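Local coordinates for periplasmic binding protein/LacI transcriptional regulator (Mycobacterium smegmatis, PDB 6HYH), which binds furanose sugars, here beta-D-fucofuranose, in the cleft between its two lobes, probably delivering L-arabinofuranose to a mycobacterial ABC transporter, at residues S28-A33 / C260-G265; I147-G152 / F209-D214; F186-G191 / M215-M220; V239-D244 / N255-C260. All coordinates share one frame; numbering follows the deposited sequence.

Contact 1. Residues S28-A33 / C260-G265; sequences SGWRTA and CNPLLG. With GYE (beta-D-fucofuranose), chain K.
O2 of beta-D-fucofuranose is gripped by Ser-28, Asn-212 and Asp-240, beside the indole of Trp-30, which is packed in turn against Cys-260 and Pro-262. Ser-28 OG donates to O2 at 2.8 Å and accepts the N-H of Arg-31 at 3.0 Å, so one small hydroxyl both caps helix 29-45 and holds the sugar. Its chi1 of 81° folds OG back over the helix start, where it can do both.

Both faces of the Trp-30 indole are in contact. Over one lies the sugar, with GYE C5 4.2 Å above the ring plane and displaced toward the rim. Against the opposite face stands Pro-262, whose CB sits 3.8 Å from the centroid of the five-membered ring, 13° off its normal, in a CH-pi contact. At the edge, NE1 meets Cys-260 O at 3.0 Å, a weak hydrogen bond bent to 122°. The rigid proline ring also reaches Ala-33, where CG and the alanine CB are 3.8 Å apart, close packing that the small methyl permits.

Arg-31 bends at chi2 and chi3, bringing NH1 to 2.7 Å from GYE O4, while Trp-30 CZ3 lies over one face of its guanidinium. Salt bridges to Glu-27 and Asp-104 hold that group in place. On the other segment Asn-261 OD1 accepts the N-H of Leu-263, an Asx turn with Pro-262 in its middle.

A helix N-terminus from one lobe, with an aromatic face against the sugar, meeting a hinge crossover is characteristic of the ligand cleft of periplasmic sugar-binding proteins.

Contact 2. Residues I147-G152 / F209-D214; sequences IVQLEG and FAQNDD. With GYE (beta-D-fucofuranose), chain K.
Strands 145-151 and 207-210 run parallel, with Gln-149 beside Phe-209 and Leu-150 beside Ala-210. The backbone bonds step from one strand to the other: Phe-209 N gives to Val-148 O at 2.8 Å, Leu-150 N to Phe-209 O at 2.9 Å, and Gln-211 N to Leu-150 O at 3.1 Å, the last just beyond the end of the second strand.

Gln-149 and Phe-209 project from the same face and lie side by side, the amide and ring planes 76° apart; helix 157-170 packs there. Leu-150 and Ala-210 turn to the other face, and Leu-150 meets Val-194 and Phe-198 of helix 188-201, as suits a branched apolar chain in the core.

The side chain of Gln-211 lies alongside Glu-151, pointing the same way, and uses both ends of its amide. Its OE1 accepts Gly-152 N at 2.8 Å, the donor standing well above the carbonyl plane, while NE2 makes a longer bond of 3.3 Å to Gln-149 OE1, which lies in the amide plane of Gln-211. Gly-152 has no CB to crowd OE1. Glu-151 sets its CG against Gln-211 NE2, but its carboxylate pairs with Lys-163.

Farther on, Asn-212 ND2 gives a straight bond, 3.1 Å and 169°, to GYE O2, and also reaches Phe-186 O; its OD1 caps helix 213-226 by accepting Met-215 N.

A carboxamide carries a donor and an acceptor without net charge: Gln-211 can therefore satisfy a backbone N-H and a second buried amide together, the Gly-152 N-H marking which end is oxygen and the longer bond to Gln-149 agreeing with it.

Contact 3. Residues F186-G191 / M215-M220; sequences FTRSGG and MGLGAM. With GYE (beta-D-fucofuranose), chain K.
Met-215 starts with its CB 3.9 Å from Gly-191 CA, and its chain then heads for the residues before helix 188-201. CG is anti to the carbonyl carbon (chi1 -60°), which places it 3.1 Å from Thr-187 O, a tight approach. SD comes next, 3.2 Å from Phe-186 N, and the bend at chi3 turns CE toward the phenyl ring, meeting Phe-186 CD1 obliquely at 4.2 Å. A long, flexible, apolar chain suits this path along the backbone of residues 186-187, with a single bend at its end.

Helices 188-201 and 213-226 are neighbours on one face of the six-stranded sheet, in the alternating beta-alpha arrangement of a periplasmic-binding lobe. Glycines face the partner helix on both sides, and without side chains the backbones touch directly. Gly-218 CA lies 3.4 Å from Arg-188 O and Gly-191 CA 3.5 Å from Met-215 O, each a CA-H...O contact; no conventional hydrogen bond joins the two segments.

At the start of helix 188-201, Thr-187 serves as N-cap, its OG1 accepting the N-H of Gly-190. Arg-188 extends across Leu-217, whose CD1 lies 3.4 Å above the guanidinium plane, off toward its rim. The charge itself is met elsewhere: NE pairs with Asp-214 and NH2 with Asp-244, leaving Leu-217 in apolar contact with the flat face.

Phe-186 adopts a left-handed backbone conformation; its CB leaves away from helix 213-226, and the ring lines the ligand pocket. There GYE C2 sits 4.1 Å over one ring face, displaced toward the rim, while Pro-158 and Arg-162 of helix 157-170 also touch the phenyl group.

Contact 4. Residues V239-D244 / N255-C260; sequences VDATHD and NYIVEC. With ZN (zinc ion), chain C; ZN (zinc ion), chain D; GYE (beta-D-fucofuranose), chain K.
The beta-alpha-beta unit of strand 235-238, helix 243-250 and strand 256-259 contributes Asp-240 to the sugar pocket, where its backbone pairs with Val-258 and Cys-260. Asp-240 N donates to Val-258 O at 2.8 Å, and Cys-260 N to Asp-240 O at 2.8 Å, from above the carbonyl plane. Held on both sides of its CA, Asp-240 presents its two carboxylate oxygens to neighbouring hydroxyls: OD1 accepts from GYE O3 at 2.8 Å and OD2 from GYE O2 at 2.7 Å, a pairing that a carboxylate suits well.

Ala-241 turns back in a left-handed conformation, and its small CB fits between Ile-257 CG2, at 3.6 Å, and Glu-259 CG, at 3.7 Å. Beyond it Glu-259 chelates a zinc ion through OE1 and OE2, the site completed by water, Glu-290 and the tag residue His-314 of the second subunit, while Arg-304 bonds to OE2. A second zinc ion is bound by His-243 ND1 at 2.1 Å and three waters.

Around this core, Glu-126 of helix 123-137 touches Val-239 and Val-258, Asp-213 of helix 213-226 meets Asp-240 and Ile-257, and strand 291-292 lies beside strand 256-259.

All four contacts border the same sugar. Contacts 2 and 3 are the nearest pair, with centres about 8 Å apart; both use helix 213-226 and their segments alternate along the chain. Contact 4 follows both in sequence, about 12 Å from contact 2 and on the same six-stranded sheet. Contact 1 spans the widest sequence separation, enclosing the others: it joins helix 29-45 of the first lobe to the chain leaving strand 256-259, and shares Cys-260 with contact 4, its centre about 11 Å away. Contacts 2 to 4 thus build the second lobe's side of the cleft, while contact 1 ties that lobe to the first beside the sugar, through Trp-30, consistent with a closed, ligand-bound form.

Contact 1. Residues S28-A33 / C260-G265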
# COMPACT_ATOMS: atom_id res chain seq x y z
N SER A 28 1.61 -25.38 8.36
CA SER A 28 0.29 -25.72 7.83
C SER A 28 0.41 -26.48 6.52
O SER A 28 1.43 -26.41 5.81
CB SER A 28 -0.58 -24.47 7.63
OG SER A 28 -0.25 -23.85 6.40
N GLY A 29 -0.66 -27.18 6.15
CA GLY A 29 -0.65 -27.85 4.87
C GLY A 29 -0.55 -26.87 3.73
O GLY A 29 0.10 -27.15 2.71
N TRP A 30 -1.14 -25.68 3.88
CA TRP A 30 -0.91 -24.67 2.85
C TRP A 30 0.57 -24.36 2.71
O TRP A 30 1.09 -24.31 1.59
CB TRP A 30 -1.69 -23.40 3.16
CG TRP A 30 -1.72 -22.37 2.08
CD1 TRP A 30 -2.81 -21.99 1.35
CD2 TRP A 30 -0.64 -21.53 1.64
NE1 TRP A 30 -2.48 -20.96 0.47
CE2 TRP A 30 -1.16 -20.66 0.64
CE3 TRP A 30 0.70 -21.40 2.02
CZ2 TRP A 30 -0.37 -19.71 -0.01
CZ3 TRP A 30 1.48 -20.44 1.35
CH2 TRP A 30 0.94 -19.62 0.36
N ARG A 31 1.28 -24.16 3.83
CA ARG A 31 2.67 -23.74 3.70
C ARG A 31 3.51 -24.84 3.08
O ARG A 31 4.34 -24.57 2.19
CB ARG A 31 3.25 -23.38 5.07
CG ARG A 31 4.69 -22.86 5.08
CD ARG A 31 4.80 -21.55 4.34
NE ARG A 31 3.77 -20.63 4.79
CZ ARG A 31 3.54 -19.45 4.24
NH1 ARG A 31 2.57 -18.67 4.71
NH2 ARG A 31 4.29 -19.04 3.21
N THR A 32 3.28 -26.11 3.46
CA THR A 32 4.09 -27.14 2.83
C THR A 32 3.70 -27.33 1.38
O THR A 32 4.57 -27.56 0.53
CB THR A 32 4.05 -28.45 3.62
OG1 THR A 32 2.72 -28.72 4.11
CG2 THR A 32 4.97 -28.34 4.84
N ALA A 33 2.41 -27.19 1.05
CA ALA A 33 2.01 -27.18 -0.36
C ALA A 33 2.81 -26.14 -1.13
O ALA A 33 3.43 -26.44 -2.17
CB ALA A 33 0.51 -26.90 -0.49
N CYS A 260 -7.31 -20.50 -0.82
CA CYS A 260 -6.11 -19.68 -0.96
C CYS A 260 -5.08 -20.54 -1.68
O CYS A 260 -4.82 -21.68 -1.29
CB CYS A 260 -5.56 -19.22 0.39
SG CYS A 260 -4.19 -18.00 0.23
N ASN A 261 -4.52 -20.00 -2.75
CA ASN A 261 -3.89 -20.86 -3.75
C ASN A 261 -2.40 -20.93 -3.47
O ASN A 261 -1.66 -19.95 -3.71
CB ASN A 261 -4.15 -20.29 -5.15
CG ASN A 261 -3.87 -21.30 -6.23
OD1 ASN A 261 -2.83 -22.02 -6.19
ND2 ASN A 261 -4.77 -21.36 -7.22
N PRO A 262 -1.88 -22.08 -3.00
CA PRO A 262 -0.47 -22.13 -2.61
C PRO A 262 0.50 -22.21 -3.77
O PRO A 262 1.69 -21.96 -3.54
CB PRO A 262 -0.40 -23.42 -1.76
CG PRO A 262 -1.53 -24.29 -2.29
CD PRO A 262 -2.64 -23.27 -2.56
N LEU A 263 0.06 -22.49 -5.00
CA LEU A 263 0.98 -22.84 -6.09
C LEU A 263 1.56 -21.61 -6.82
O LEU A 263 1.43 -21.42 -8.05
CB LEU A 263 0.27 -23.79 -7.04
CG LEU A 263 -0.33 -24.99 -6.27
CD1 LEU A 263 -1.16 -25.99 -7.11
CD2 LEU A 263 0.77 -25.75 -5.50
N LEU A 264 2.28 -20.76 -6.06
CA LEU A 264 3.07 -19.66 -6.66
C LEU A 264 4.33 -20.11 -7.38
O LEU A 264 4.97 -19.27 -8.03
CB LEU A 264 3.52 -18.65 -5.60
CG LEU A 264 2.37 -18.38 -4.67
CD1 LEU A 264 2.74 -17.31 -3.64
CD2 LEU A 264 1.25 -17.97 -5.63
N GLY A 265 4.79 -21.35 -7.20
CA GLY A 265 6.07 -21.75 -7.76
C GLY A 265 6.31 -21.17 -9.14
O GLY A 265 7.19 -20.31 -9.35
O3 GYE K . -3.37 -19.25 5.13
C2 GYE K . -1.68 -20.54 6.41
C1 GYE K . -0.16 -20.44 6.44
O5 GYE K . 0.31 -16.81 4.55
C6 GYE K . -1.85 -17.14 3.42
O4 GYE K . 0.14 -19.15 5.88
C5 GYE K . -0.65 -17.77 4.10
C4 GYE K . -1.05 -18.55 5.34
C3 GYE K . -2.02 -19.71 5.17
O1 GYE K . 0.40 -20.53 7.72
O2 GYE K . -2.18 -21.86 6.23

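Contact 2. Residues I147-G152 / F209-D214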
# COMPACT_ATOMS: atom_id res chain seq x y z
N ILE A 147 -20.22 -16.53 17.34
CA ILE A 147 -19.10 -16.84 16.48
C ILE A 147 -17.86 -16.85 17.34
O ILE A 147 -17.73 -16.06 18.29
CB ILE A 147 -18.99 -15.85 15.30
CG1 ILE A 147 -20.27 -15.88 14.47
CG2 ILE A 147 -17.81 -16.24 14.41
CD1 ILE A 147 -20.51 -14.63 13.67
N VAL A 148 -16.98 -17.79 17.06
CA VAL A 148 -15.69 -17.93 17.72
C VAL A 148 -14.65 -17.82 16.62
O VAL A 148 -14.87 -18.35 15.52
CB VAL A 148 -15.60 -19.27 18.44
CG1 VAL A 148 -14.31 -19.36 19.09
CG2 VAL A 148 -16.72 -19.40 19.45
N GLN A 149 -13.59 -17.05 16.84
CA GLN A 149 -12.56 -16.86 15.82
C GLN A 149 -11.24 -17.49 16.27
O GLN A 149 -10.71 -17.15 17.33
CB GLN A 149 -12.33 -15.38 15.47
CG GLN A 149 -12.07 -15.18 13.96
CD GLN A 149 -12.07 -13.73 13.46
OE1 GLN A 149 -11.02 -13.14 13.27
NE2 GLN A 149 -13.27 -13.17 13.22
N LEU A 150 -10.70 -18.36 15.42
CA LEU A 150 -9.37 -18.92 15.60
C LEU A 150 -8.43 -18.07 14.74
O LEU A 150 -8.50 -18.13 13.50
CB LEU A 150 -9.33 -20.39 15.19
CG LEU A 150 -10.38 -21.28 15.86
CD1 LEU A 150 -10.16 -22.77 15.59
CD2 LEU A 150 -10.29 -21.00 17.32
N GLU A 151 -7.55 -17.30 15.39
CA GLU A 151 -6.77 -16.26 14.73
C GLU A 151 -5.37 -16.77 14.36
O GLU A 151 -4.80 -17.64 15.03
CB GLU A 151 -6.63 -15.04 15.66
CG GLU A 151 -7.73 -14.01 15.57
CD GLU A 151 -7.63 -12.96 16.68
OE1 GLU A 151 -7.24 -13.34 17.80
OE2 GLU A 151 -7.92 -11.76 16.42
N GLY A 152 -4.79 -16.16 13.30
CA GLY A 152 -3.50 -16.59 12.79
C GLY A 152 -2.33 -15.96 13.57
O GLY A 152 -2.54 -15.11 14.43
N PHE A 209 -14.92 -19.59 13.01
CA PHE A 209 -14.24 -19.05 11.85
C PHE A 209 -12.76 -19.35 12.03
O PHE A 209 -12.11 -18.78 12.92
CB PHE A 209 -14.47 -17.56 11.69
CG PHE A 209 -13.53 -16.93 10.72
CD1 PHE A 209 -13.23 -17.58 9.52
CD2 PHE A 209 -12.93 -15.70 10.99
CE1 PHE A 209 -12.36 -17.01 8.59
CE2 PHE A 209 -12.05 -15.13 10.07
CZ PHE A 209 -11.77 -15.79 8.86
N ALA A 210 -12.22 -20.23 11.18
CA ALA A 210 -10.85 -20.69 11.28
C ALA A 210 -10.00 -20.01 10.20
O ALA A 210 -10.12 -20.32 9.00
CB ALA A 210 -10.78 -22.21 11.16
N GLN A 211 -9.08 -19.14 10.65
CA GLN A 211 -8.33 -18.30 9.72
C GLN A 211 -7.47 -19.12 8.79
O GLN A 211 -7.14 -18.64 7.69
CB GLN A 211 -7.47 -17.27 10.47
CG GLN A 211 -8.30 -16.16 11.10
CD GLN A 211 -7.46 -15.01 11.50
OE1 GLN A 211 -6.25 -15.01 11.27
NE2 GLN A 211 -8.08 -14.00 12.10
N ASN A 212 -7.07 -20.33 9.19
CA ASN A 212 -6.59 -21.29 8.22
C ASN A 212 -7.25 -22.62 8.56
O ASN A 212 -7.59 -22.87 9.72
CB ASN A 212 -5.05 -21.36 8.16
CG ASN A 212 -4.42 -22.20 9.27
OD1 ASN A 212 -4.99 -22.43 10.34
ND2 ASN A 212 -3.20 -22.69 8.99
N ASP A 213 -7.50 -23.44 7.53
CA ASP A 213 -8.33 -24.58 7.87
C ASP A 213 -7.57 -25.64 8.65
O ASP A 213 -8.19 -26.55 9.19
CB ASP A 213 -9.07 -25.11 6.62
CG ASP A 213 -8.17 -25.52 5.50
OD1 ASP A 213 -7.04 -25.94 5.83
OD2 ASP A 213 -8.60 -25.44 4.31
N ASP A 214 -6.25 -25.49 8.80
CA ASP A 214 -5.54 -26.34 9.76
C ASP A 214 -6.04 -26.11 11.18
O ASP A 214 -6.32 -27.07 11.93
CB ASP A 214 -4.05 -26.07 9.65
CG ASP A 214 -3.38 -26.92 8.60
OD1 ASP A 214 -3.33 -28.15 8.80
OD2 ASP A 214 -2.96 -26.38 7.56
O3 GYE K . -3.37 -19.25 5.13
C2 GYE K . -1.68 -20.54 6.41
C1 GYE K . -0.16 -20.44 6.44
O5 GYE K . 0.31 -16.81 4.55
C6 GYE K . -1.85 -17.14 3.42
O4 GYE K . 0.14 -19.15 5.88
C5 GYE K . -0.65 -17.77 4.10
C4 GYE K . -1.05 -18.55 5.34
C3 GYE K . -2.02 -19.71 5.17
O1 GYE K . 0.40 -20.53 7.72
O2 GYE K . -2.18 -21.86 6.23

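Contact 3. Residues F186-G191 / M215-M220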
# COMPACT_ATOMS: atom_id res chain seq x y z
N PHE A 186 -1.84 -20.61 13.26
CA PHE A 186 -2.02 -21.29 11.98
C PHE A 186 -1.66 -22.78 12.06
O PHE A 186 -1.20 -23.38 11.07
CB PHE A 186 -1.18 -20.62 10.88
CG PHE A 186 -1.77 -19.37 10.34
CD1 PHE A 186 -3.13 -19.26 10.10
CD2 PHE A 186 -0.96 -18.28 10.04
CE1 PHE A 186 -3.68 -18.05 9.56
CE2 PHE A 186 -1.49 -17.10 9.51
CZ PHE A 186 -2.85 -16.99 9.28
N THR A 187 -1.90 -23.43 13.20
CA THR A 187 -1.49 -24.81 13.35
C THR A 187 -2.70 -25.62 13.78
O THR A 187 -3.67 -25.08 14.33
CB THR A 187 -0.31 -24.99 14.33
OG1 THR A 187 -0.75 -24.91 15.70
CG2 THR A 187 0.74 -23.96 14.08
N ARG A 188 -2.66 -26.92 13.50
CA ARG A 188 -3.69 -27.80 14.03
C ARG A 188 -3.72 -27.78 15.56
O ARG A 188 -4.77 -27.54 16.17
CB ARG A 188 -3.49 -29.22 13.54
CG ARG A 188 -4.19 -29.52 12.27
CD ARG A 188 -3.79 -30.88 11.82
NE ARG A 188 -3.88 -31.00 10.36
CZ ARG A 188 -4.59 -31.94 9.75
NH1 ARG A 188 -5.25 -32.84 10.50
NH2 ARG A 188 -4.64 -31.99 8.42
N SER A 189 -2.59 -28.08 16.19
CA SER A 189 -2.57 -28.12 17.65
C SER A 189 -3.02 -26.80 18.25
O SER A 189 -3.71 -26.77 19.26
CB SER A 189 -1.18 -28.47 18.12
OG SER A 189 -0.28 -27.60 17.47
N GLY A 190 -2.66 -25.68 17.62
CA GLY A 190 -3.13 -24.40 18.11
C GLY A 190 -4.65 -24.29 18.08
O GLY A 190 -5.28 -23.86 19.05
N GLY A 191 -5.26 -24.63 16.94
CA GLY A 191 -6.71 -24.56 16.85
C GLY A 191 -7.38 -25.51 17.81
O GLY A 191 -8.35 -25.15 18.48
N MET A 215 -6.15 -24.85 11.59
CA MET A 215 -6.72 -24.60 12.91
C MET A 215 -8.15 -25.11 13.02
O MET A 215 -8.56 -25.60 14.07
CB MET A 215 -6.61 -23.11 13.25
CG MET A 215 -5.16 -22.62 13.24
SD MET A 215 -4.98 -20.91 13.85
CE MET A 215 -6.18 -20.03 12.86
N GLY A 216 -8.92 -25.06 11.92
CA GLY A 216 -10.25 -25.67 11.91
C GLY A 216 -10.24 -27.18 12.11
O GLY A 216 -11.13 -27.73 12.74
N LEU A 217 -9.25 -27.88 11.53
CA LEU A 217 -9.14 -29.33 11.77
C LEU A 217 -8.83 -29.62 13.23
O LEU A 217 -9.37 -30.58 13.83
CB LEU A 217 -8.07 -29.92 10.85
CG LEU A 217 -8.46 -29.74 9.38
CD1 LEU A 217 -7.29 -29.86 8.45
CD2 LEU A 217 -9.51 -30.79 9.02
N GLY A 218 -7.97 -28.79 13.84
CA GLY A 218 -7.77 -28.91 15.27
C GLY A 218 -9.06 -28.68 16.03
O GLY A 218 -9.43 -29.45 16.93
N ALA A 219 -9.77 -27.61 15.68
CA ALA A 219 -11.03 -27.33 16.37
C ALA A 219 -12.03 -28.46 16.14
O ALA A 219 -12.80 -28.81 17.05
CB ALA A 219 -11.61 -26.00 15.91
N MET A 220 -12.04 -29.03 14.94
CA MET A 220 -12.90 -30.16 14.64
C MET A 220 -12.64 -31.30 15.62
O MET A 220 -13.58 -31.85 16.20
CB MET A 220 -12.68 -30.58 13.19
CG MET A 220 -13.52 -31.73 12.64
SD MET A 220 -12.87 -32.26 11.00
CE MET A 220 -11.39 -33.18 11.50
O3 GYE K . -3.37 -19.25 5.13
C2 GYE K . -1.68 -20.54 6.41
C1 GYE K . -0.16 -20.44 6.44
O5 GYE K . 0.31 -16.81 4.55
C6 GYE K . -1.85 -17.14 3.42
O4 GYE K . 0.14 -19.15 5.88
C5 GYE K . -0.65 -17.77 4.10
C4 GYE K . -1.05 -18.55 5.34
C3 GYE K . -2.02 -19.71 5.17
O1 GYE K . 0.40 -20.53 7.72
O2 GYE K . -2.18 -21.86 6.23

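Contact 4. Residues V239-D244 / N255-C260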
# COMPACT_ATOMS: atom_id res chain seq x y z
N VAL A 239 -10.41 -20.73 5.90
CA VAL A 239 -9.69 -20.24 4.73
C VAL A 239 -8.53 -21.18 4.41
O VAL A 239 -7.88 -21.71 5.33
CB VAL A 239 -9.19 -18.81 4.94
CG1 VAL A 239 -8.49 -18.33 3.70
CG2 VAL A 239 -10.37 -17.91 5.30
N ASP A 240 -8.28 -21.40 3.11
CA ASP A 240 -7.18 -22.18 2.51
C ASP A 240 -7.68 -23.17 1.45
O ASP A 240 -7.31 -23.07 0.27
CB ASP A 240 -6.33 -22.93 3.54
CG ASP A 240 -5.21 -22.07 4.11
OD1 ASP A 240 -5.10 -20.89 3.67
OD2 ASP A 240 -4.45 -22.56 4.98
N ALA A 241 -8.53 -24.11 1.83
CA ALA A 241 -8.91 -25.16 0.90
C ALA A 241 -7.71 -26.06 0.66
O ALA A 241 -7.36 -26.37 -0.48
CB ALA A 241 -9.43 -24.59 -0.41
N THR A 242 -7.05 -26.44 1.76
CA THR A 242 -5.99 -27.43 1.74
C THR A 242 -6.56 -28.80 1.38
O THR A 242 -7.77 -28.97 1.26
CB THR A 242 -5.34 -27.52 3.12
OG1 THR A 242 -6.35 -27.94 4.05
CG2 THR A 242 -4.78 -26.15 3.53
N HIS A 243 -5.68 -29.79 1.23
CA HIS A 243 -6.20 -31.12 0.93
C HIS A 243 -7.12 -31.55 2.05
O HIS A 243 -8.27 -31.93 1.80
CB HIS A 243 -5.07 -32.13 0.74
CG HIS A 243 -5.50 -33.42 0.09
ND1 HIS A 243 -4.61 -34.42 -0.27
CD2 HIS A 243 -6.73 -33.87 -0.27
CE1 HIS A 243 -5.28 -35.43 -0.81
NE2 HIS A 243 -6.56 -35.12 -0.84
N ASP A 244 -6.65 -31.47 3.29
CA ASP A 244 -7.47 -32.05 4.36
C ASP A 244 -8.65 -31.16 4.66
O ASP A 244 -9.73 -31.65 5.00
CB ASP A 244 -6.64 -32.33 5.61
CG ASP A 244 -5.54 -33.36 5.33
OD1 ASP A 244 -5.57 -33.93 4.20
OD2 ASP A 244 -4.67 -33.61 6.20
N ASN A 255 -18.29 -26.64 6.92
CA ASN A 255 -19.44 -26.07 6.24
C ASN A 255 -19.07 -25.18 5.07
O ASN A 255 -19.74 -25.25 4.03
CB ASN A 255 -20.29 -25.28 7.21
CG ASN A 255 -20.89 -26.15 8.25
OD1 ASN A 255 -20.35 -26.29 9.34
ND2 ASN A 255 -22.04 -26.75 7.95
N TYR A 256 -18.01 -24.38 5.17
CA TYR A 256 -17.65 -23.51 4.04
C TYR A 256 -16.14 -23.31 4.06
O TYR A 256 -15.55 -23.11 5.14
CB TYR A 256 -18.35 -22.13 4.13
CG TYR A 256 -18.41 -21.30 2.85
CD1 TYR A 256 -19.11 -21.75 1.72
CD2 TYR A 256 -17.83 -20.02 2.78
CE1 TYR A 256 -19.18 -20.97 0.54
CE2 TYR A 256 -17.89 -19.23 1.61
CZ TYR A 256 -18.57 -19.70 0.49
OH TYR A 256 -18.62 -18.92 -0.67
N ILE A 257 -15.52 -23.36 2.88
CA ILE A 257 -14.09 -23.11 2.77
C ILE A 257 -13.85 -22.12 1.63
O ILE A 257 -14.45 -22.23 0.55
CB ILE A 257 -13.27 -24.40 2.53
CG1 ILE A 257 -13.31 -25.32 3.75
CG2 ILE A 257 -11.81 -24.08 2.19
CD1 ILE A 257 -12.38 -26.61 3.64
N VAL A 258 -12.97 -21.14 1.89
CA VAL A 258 -12.53 -20.19 0.87
C VAL A 258 -11.12 -20.60 0.44
O VAL A 258 -10.29 -20.93 1.29
CB VAL A 258 -12.55 -18.76 1.40
CG1 VAL A 258 -12.12 -17.80 0.30
CG2 VAL A 258 -13.95 -18.39 1.91
N GLU A 259 -10.87 -20.64 -0.88
CA GLU A 259 -9.59 -21.11 -1.40
C GLU A 259 -8.50 -20.05 -1.21
O GLU A 259 -8.71 -18.86 -1.46
CB GLU A 259 -9.71 -21.42 -2.90
CG GLU A 259 -8.76 -22.50 -3.45
CD GLU A 259 -9.00 -22.80 -4.93
OE1 GLU A 259 -9.05 -21.86 -5.77
OE2 GLU A 259 -9.20 -23.99 -5.26
N CYS A 260 -7.31 -20.50 -0.82
CA CYS A 260 -6.11 -19.68 -0.96
C CYS A 260 -5.08 -20.54 -1.68
O CYS A 260 -4.82 -21.68 -1.29
CB CYS A 260 -5.56 -19.22 0.39
SG CYS A 260 -4.19 -18.00 0.23
ZN ZN C . -2.78 -34.41 0.79
ZN ZN D . -9.75 -23.05 -7.49
O3 GYE K . -3.37 -19.25 5.13
C2 GYE K . -1.68 -20.54 6.41
C1 GYE K . -0.16 -20.44 6.44
O5 GYE K . 0.31 -16.81 4.55
C6 GYE K . -1.85 -17.14 3.42
O4 GYE K . 0.14 -19.15 5.88
C5 GYE K . -0.65 -17.77 4.10
C4 GYE K . -1.05 -18.55 5.34
C3 GYE K . -2.02 -19.71 5.17
O1 GYE K . 0.40 -20.53 7.72
O2 GYE K . -2.18 -21.86 6.23
O HOH W 1 -2.91 -34.91 2.91
O HOH W 2 -1.74 -32.68 0.58
O HOH W 3 -4.47 -35.33 1.94
O HOH W 4 -8.50 -24.76 -8.17